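Extracellular solute-binding protein (Bordetella parapertussis, PDB 3PU5) probably binds a small solute, perhaps a polyamine, outside the cytoplasm and hands it to a transporter for uptake. Local coordinates at residues G172-K185 with N311-I323. Sequence-based numbering, arbitrary orientation.
Sequences GDIEASIATLERMK and NMSALLDLWNKRI
With chi1 at -69°, I178 swings CG1 beside its backbone N and drops CG2 anti to that N, while R322, its CG anti to the carbonyl carbon, carries its chain across CG2 before bending at chi3 toward E175 and E182. These groups seal a knobs-into-holes contact between two helices running the same way, 174-184 and the C-terminal 305-322, in one lobe of a periplasmic-binding-protein fold; the segment axes cross at -31°. I178 sits among L315, L318, W319 and R322, its CG1 3.8 Å from L318 CB. One turn earlier I174 is the matching knob, and its CD1 reaches A314 CB at 3.6 Å. On the more open flank the R322 guanidinium joins two carboxylates. R322 NH2 gives a bent bond to E182 OE1 (2.9 Å), with a weak one from NE to the same oxygen. NH1 pairs with E175 OE1 at 3.2 Å. The E175 carboxylate is turned 64° from the guanidinium plane. This pairing probably fixes the arginine's rotation. On the buried side L181 CD2 lies obliquely against W319 CZ3, and F191 of strand 188-192 meets the same indole edge-to-face. I323 CG2 lies over the indole centre. Beyond E182, K185 NZ donates to R322 O (3.0 Å) from above the carbonyl plane.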
loop_
_atom_site.group_PDB
_atom_site.type_symbol
_atom_site.label_atom_id
_atom_site.label_comp_id
_atom_site.label_asym_id
_atom_site.label_seq_id
_atom_site.Cartn_x
_atom_site.Cartn_y
_atom_site.Cartn_z
ATOM N N GLY A 172 18.184 2.229 -1.563
ATOM C CA GLY A 172 18.944 1.702 -0.442
ATOM C C GLY A 172 19.958 2.653 0.171
ATOM O O GLY A 172 20.722 2.268 1.064
ATOM N N ASP A 173 19.972 3.900 -0.298
ATOM C CA ASP A 173 20.918 4.891 0.215
ATOM C C ASP A 173 20.335 5.550 1.452
ATOM O O ASP A 173 19.738 6.626 1.375
ATOM C CB ASP A 173 21.223 5.940 -0.856
ATOM C CG ASP A 173 22.443 6.796 -0.523
ATOM O OD1 ASP A 173 22.888 6.798 0.643
ATOM O OD2 ASP A 173 22.949 7.480 -1.440
ATOM N N ILE A 174 20.513 4.904 2.600
ATOM C CA ILE A 174 19.875 5.370 3.816
ATOM C C ILE A 174 20.539 6.633 4.370
ATOM O O ILE A 174 19.881 7.442 5.019
ATOM C CB ILE A 174 19.816 4.272 4.892
ATOM C CG1 ILE A 174 21.216 3.799 5.268
ATOM C CG2 ILE A 174 18.973 3.099 4.412
ATOM C CD1 ILE A 174 21.222 2.829 6.440
ATOM N N GLU A 175 21.836 6.799 4.115
ATOM C CA GLU A 175 22.538 8.013 4.533
ATOM C C GLU A 175 21.925 9.229 3.861
ATOM O O GLU A 175 21.590 10.215 4.522
ATOM C CB GLU A 175 24.020 7.935 4.176
ATOM C CG GLU A 175 24.814 6.973 5.053
ATOM C CD GLU A 175 25.246 7.595 6.371
ATOM O OE1 GLU A 175 24.962 8.798 6.589
ATOM O OE2 GLU A 175 25.875 6.878 7.186
ATOM N N ALA A 176 21.785 9.147 2.540
ATOM C CA ALA A 176 21.184 10.225 1.759
ATOM C C ALA A 176 19.743 10.477 2.202
ATOM O O ALA A 176 19.321 11.629 2.353
ATOM C CB ALA A 176 21.247 9.905 0.261
ATOM N N SER A 177 18.997 9.393 2.411
ATOM C CA SER A 177 17.624 9.475 2.913
ATOM C C SER A 177 17.530 10.235 4.227
ATOM O O SER A 177 16.755 11.185 4.355
ATOM C CB SER A 177 17.044 8.073 3.109
ATOM O OG SER A 177 16.898 7.415 1.864
ATOM N N ILE A 178 18.314 9.801 5.208
ATOM C CA ILE A 178 18.350 10.458 6.506
ATOM C C ILE A 178 18.906 11.889 6.432
ATOM O O ILE A 178 18.407 12.797 7.106
ATOM C CB ILE A 178 19.156 9.616 7.518
ATOM C CG1 ILE A 178 18.387 8.323 7.852
ATOM C CG2 ILE A 178 19.453 10.417 8.773
ATOM C CD1 ILE A 178 17.128 8.531 8.691
ATOM N N ALA A 179 19.938 12.084 5.617
ATOM C CA ALA A 179 20.515 13.410 5.436
ATOM C C ALA A 179 19.490 14.401 4.882
ATOM O O ALA A 179 19.493 15.562 5.261
ATOM C CB ALA A 179 21.738 13.342 4.527
ATOM N N THR A 180 18.628 13.941 3.978
ATOM C CA THR A 180 17.566 14.783 3.428
ATOM C C THR A 180 16.603 15.208 4.527
ATOM O O THR A 180 16.315 16.390 4.691
ATOM C CB THR A 180 16.776 14.054 2.318
ATOM O OG1 THR A 180 17.657 13.760 1.228
ATOM C CG2 THR A 180 15.653 14.917 1.795
ATOM N N LEU A 181 16.114 14.236 5.288
ATOM C CA LEU A 181 15.167 14.520 6.359
ATOM C C LEU A 181 15.800 15.400 7.430
ATOM O O LEU A 181 15.140 16.256 8.036
ATOM C CB LEU A 181 14.652 13.216 6.972
ATOM C CG LEU A 181 13.620 13.360 8.089
ATOM C CD1 LEU A 181 12.347 14.036 7.566
ATOM C CD2 LEU A 181 13.310 11.990 8.667
ATOM N N GLU A 182 17.093 15.198 7.651
ATOM C CA GLU A 182 17.813 15.987 8.640
ATOM C C GLU A 182 17.798 17.467 8.255
ATOM O O GLU A 182 17.742 18.331 9.119
ATOM C CB GLU A 182 19.248 15.481 8.791
ATOM C CG GLU A 182 20.004 16.146 9.918
ATOM C CD GLU A 182 21.316 15.450 10.229
ATOM O OE1 GLU A 182 21.861 14.769 9.334
ATOM O OE2 GLU A 182 21.799 15.584 11.372
ATOM N N ARG A 183 17.845 17.743 6.955
ATOM C CA ARG A 183 17.725 19.111 6.436
ATOM C C ARG A 183 16.346 19.705 6.736
ATOM O O ARG A 183 16.197 20.910 6.952
ATOM C CB ARG A 183 17.969 19.125 4.918
ATOM C CG ARG A 183 19.412 18.789 4.488
ATOM C CD ARG A 183 19.507 18.609 2.975
ATOM N NE ARG A 183 19.189 19.854 2.289
ATOM C CZ ARG A 183 18.509 19.936 1.153
ATOM N NH1 ARG A 183 18.052 18.838 0.553
ATOM N NH2 ARG A 183 18.275 21.128 0.624
HETATM N N MSE A 184 15.330 18.850 6.751
HETATM C CA MSE A 184 13.955 19.306 6.937
HETATM C C MSE A 184 13.576 19.390 8.408
HETATM O O MSE A 184 12.628 20.093 8.776
HETATM C CB MSE A 184 12.980 18.364 6.230
HETATM C CG MSE A 184 13.239 18.193 4.743
HETATM SE SE MSE A 184 12.170 16.690 4.053
HETATM C CE MSE A 184 10.402 17.336 4.525
ATOM N N LYS A 185 14.326 18.674 9.243
ATOM C CA LYS A 185 13.967 18.480 10.652
ATOM C C LYS A 185 13.538 19.744 11.432
ATOM O O LYS A 185 12.595 19.687 12.221
ATOM C CB LYS A 185 15.085 17.735 11.403
ATOM C CG LYS A 185 14.689 17.329 12.820
ATOM C CD LYS A 185 15.748 16.475 13.509
ATOM C CE LYS A 185 17.034 17.251 13.746
ATOM N NZ LYS A 185 18.039 16.418 14.475
ATOM N N ASN A 311 17.242 -3.299 5.336
ATOM C CA ASN A 311 17.839 -2.029 5.724
ATOM C C ASN A 311 17.213 -1.401 6.966
ATOM O O ASN A 311 17.712 -0.402 7.468
ATOM C CB ASN A 311 17.789 -1.038 4.553
ATOM C CG ASN A 311 18.785 -1.374 3.461
ATOM O OD1 ASN A 311 18.795 -0.752 2.397
ATOM N ND2 ASN A 311 19.629 -2.362 3.718
HETATM N N MSE A 312 16.130 -1.988 7.464
HETATM C CA MSE A 312 15.351 -1.362 8.526
HETATM C C MSE A 312 16.180 -1.072 9.782
HETATM O O MSE A 312 16.133 0.034 10.309
HETATM C CB MSE A 312 14.116 -2.202 8.869
HETATM C CG MSE A 312 13.084 -1.481 9.753
HETATM SE SE MSE A 312 12.476 0.266 9.036
HETATM C CE MSE A 312 10.686 0.344 9.845
ATOM N N SER A 313 16.940 -2.059 10.254
ATOM C CA SER A 313 17.771 -1.876 11.448
ATOM C C SER A 313 18.741 -0.702 11.322
ATOM O O SER A 313 18.756 0.186 12.165
ATOM C CB SER A 313 18.535 -3.163 11.781
ATOM O OG SER A 313 17.622 -4.232 11.950
ATOM N N ALA A 314 19.542 -0.697 10.266
ATOM C CA ALA A 314 20.471 0.401 10.029
ATOM C C ALA A 314 19.747 1.738 9.879
ATOM O O ALA A 314 20.193 2.753 10.409
ATOM C CB ALA A 314 21.327 0.124 8.810
ATOM N N LEU A 315 18.643 1.742 9.141
ATOM C CA LEU A 315 17.856 2.964 8.950
ATOM C C LEU A 315 17.391 3.530 10.291
ATOM O O LEU A 315 17.511 4.729 10.547
ATOM C CB LEU A 315 16.652 2.687 8.037
ATOM C CG LEU A 315 15.787 3.878 7.602
ATOM C CD1 LEU A 315 16.624 4.975 6.931
ATOM C CD2 LEU A 315 14.655 3.409 6.682
ATOM N N LEU A 316 16.857 2.662 11.143
ATOM C CA LEU A 316 16.414 3.048 12.482
ATOM C C LEU A 316 17.556 3.645 13.301
ATOM O O LEU A 316 17.383 4.657 13.981
ATOM C CB LEU A 316 15.842 1.835 13.217
ATOM C CG LEU A 316 14.543 1.270 12.655
ATOM C CD1 LEU A 316 14.324 -0.152 13.137
ATOM C CD2 LEU A 316 13.372 2.163 13.041
ATOM N N ASP A 317 18.715 2.994 13.237
ATOM C CA ASP A 317 19.920 3.467 13.917
ATOM C C ASP A 317 20.271 4.895 13.490
ATOM O O ASP A 317 20.453 5.775 14.331
ATOM C CB ASP A 317 21.104 2.539 13.620
ATOM C CG ASP A 317 21.049 1.242 14.417
ATOM O OD1 ASP A 317 20.251 1.157 15.381
ATOM O OD2 ASP A 317 21.816 0.306 14.088
ATOM N N LEU A 318 20.368 5.115 12.181
ATOM C CA LEU A 318 20.659 6.442 11.633
ATOM C C LEU A 318 19.607 7.457 12.061
ATOM O O LEU A 318 19.930 8.598 12.408
ATOM C CB LEU A 318 20.720 6.395 10.109
ATOM C CG LEU A 318 22.035 5.972 9.462
ATOM C CD1 LEU A 318 21.949 6.194 7.969
ATOM C CD2 LEU A 318 23.201 6.759 10.051
ATOM N N TRP A 319 18.346 7.036 12.022
ATOM C CA TRP A 319 17.239 7.871 12.472
ATOM C C TRP A 319 17.468 8.286 13.926
ATOM O O TRP A 319 17.502 9.472 14.239
ATOM C CB TRP A 319 15.910 7.123 12.310
ATOM C CG TRP A 319 14.666 7.854 12.767
ATOM C CD1 TRP A 319 14.253 8.041 14.057
ATOM C CD2 TRP A 319 13.653 8.447 11.935
ATOM N NE1 TRP A 319 13.064 8.728 14.082
ATOM C CE2 TRP A 319 12.671 8.988 12.794
ATOM C CE3 TRP A 319 13.489 8.586 10.554
ATOM C CZ2 TRP A 319 11.534 9.651 12.314
ATOM C CZ3 TRP A 319 12.360 9.242 10.078
ATOM C CH2 TRP A 319 11.398 9.764 10.955
ATOM N N ASN A 320 17.649 7.311 14.809
ATOM C CA ASN A 320 17.814 7.605 16.231
ATOM C C ASN A 320 19.025 8.496 16.478
ATOM O O ASN A 320 19.130 9.151 17.509
ATOM C CB ASN A 320 17.913 6.311 17.044
ATOM C CG ASN A 320 16.614 5.522 17.045
ATOM O OD1 ASN A 320 15.527 6.090 16.922
ATOM N ND2 ASN A 320 16.720 4.202 17.182
ATOM N N LYS A 321 19.920 8.542 15.502
ATOM C CA LYS A 321 21.177 9.253 15.660
ATOM C C LYS A 321 21.120 10.710 15.196
ATOM O O LYS A 321 21.618 11.615 15.882
ATOM C CB LYS A 321 22.270 8.513 14.893
ATOM C CG LYS A 321 23.635 8.625 15.520
ATOM C CD LYS A 321 24.336 7.284 15.510
ATOM C CE LYS A 321 24.581 6.803 14.095
ATOM N NZ LYS A 321 25.558 5.670 14.070
ATOM N N ARG A 322 20.485 10.875 14.049
ATOM C CA ARG A 322 20.319 12.114 13.429
ATOM C C ARG A 322 18.923 12.755 13.421
ATOM O O ARG A 322 18.857 13.891 13.132
ATOM C CB ARG A 322 20.960 12.047 12.081
ATOM C CG ARG A 322 22.357 11.572 12.203
ATOM C CD ARG A 322 22.806 10.850 11.037
ATOM N NE ARG A 322 22.722 11.735 9.914
ATOM C CZ ARG A 322 23.578 11.827 8.905
ATOM N NH1 ARG A 322 24.640 11.041 8.844
ATOM N NH2 ARG A 322 23.338 12.703 7.938
ATOM N N ILE A 323 17.848 12.047 13.755
ATOM C CA ILE A 323 16.500 12.574 13.698
ATOM C C ILE A 323 15.848 12.781 15.047
ATOM O O ILE A 323 15.529 13.893 15.418
ATOM C CB ILE A 323 15.571 11.739 12.814
ATOM C CG1 ILE A 323 16.145 11.599 11.434
ATOM C CG2 ILE A 323 14.216 12.372 12.695
ATOM C CD1 ILE A 323 16.554 12.776 10.851
#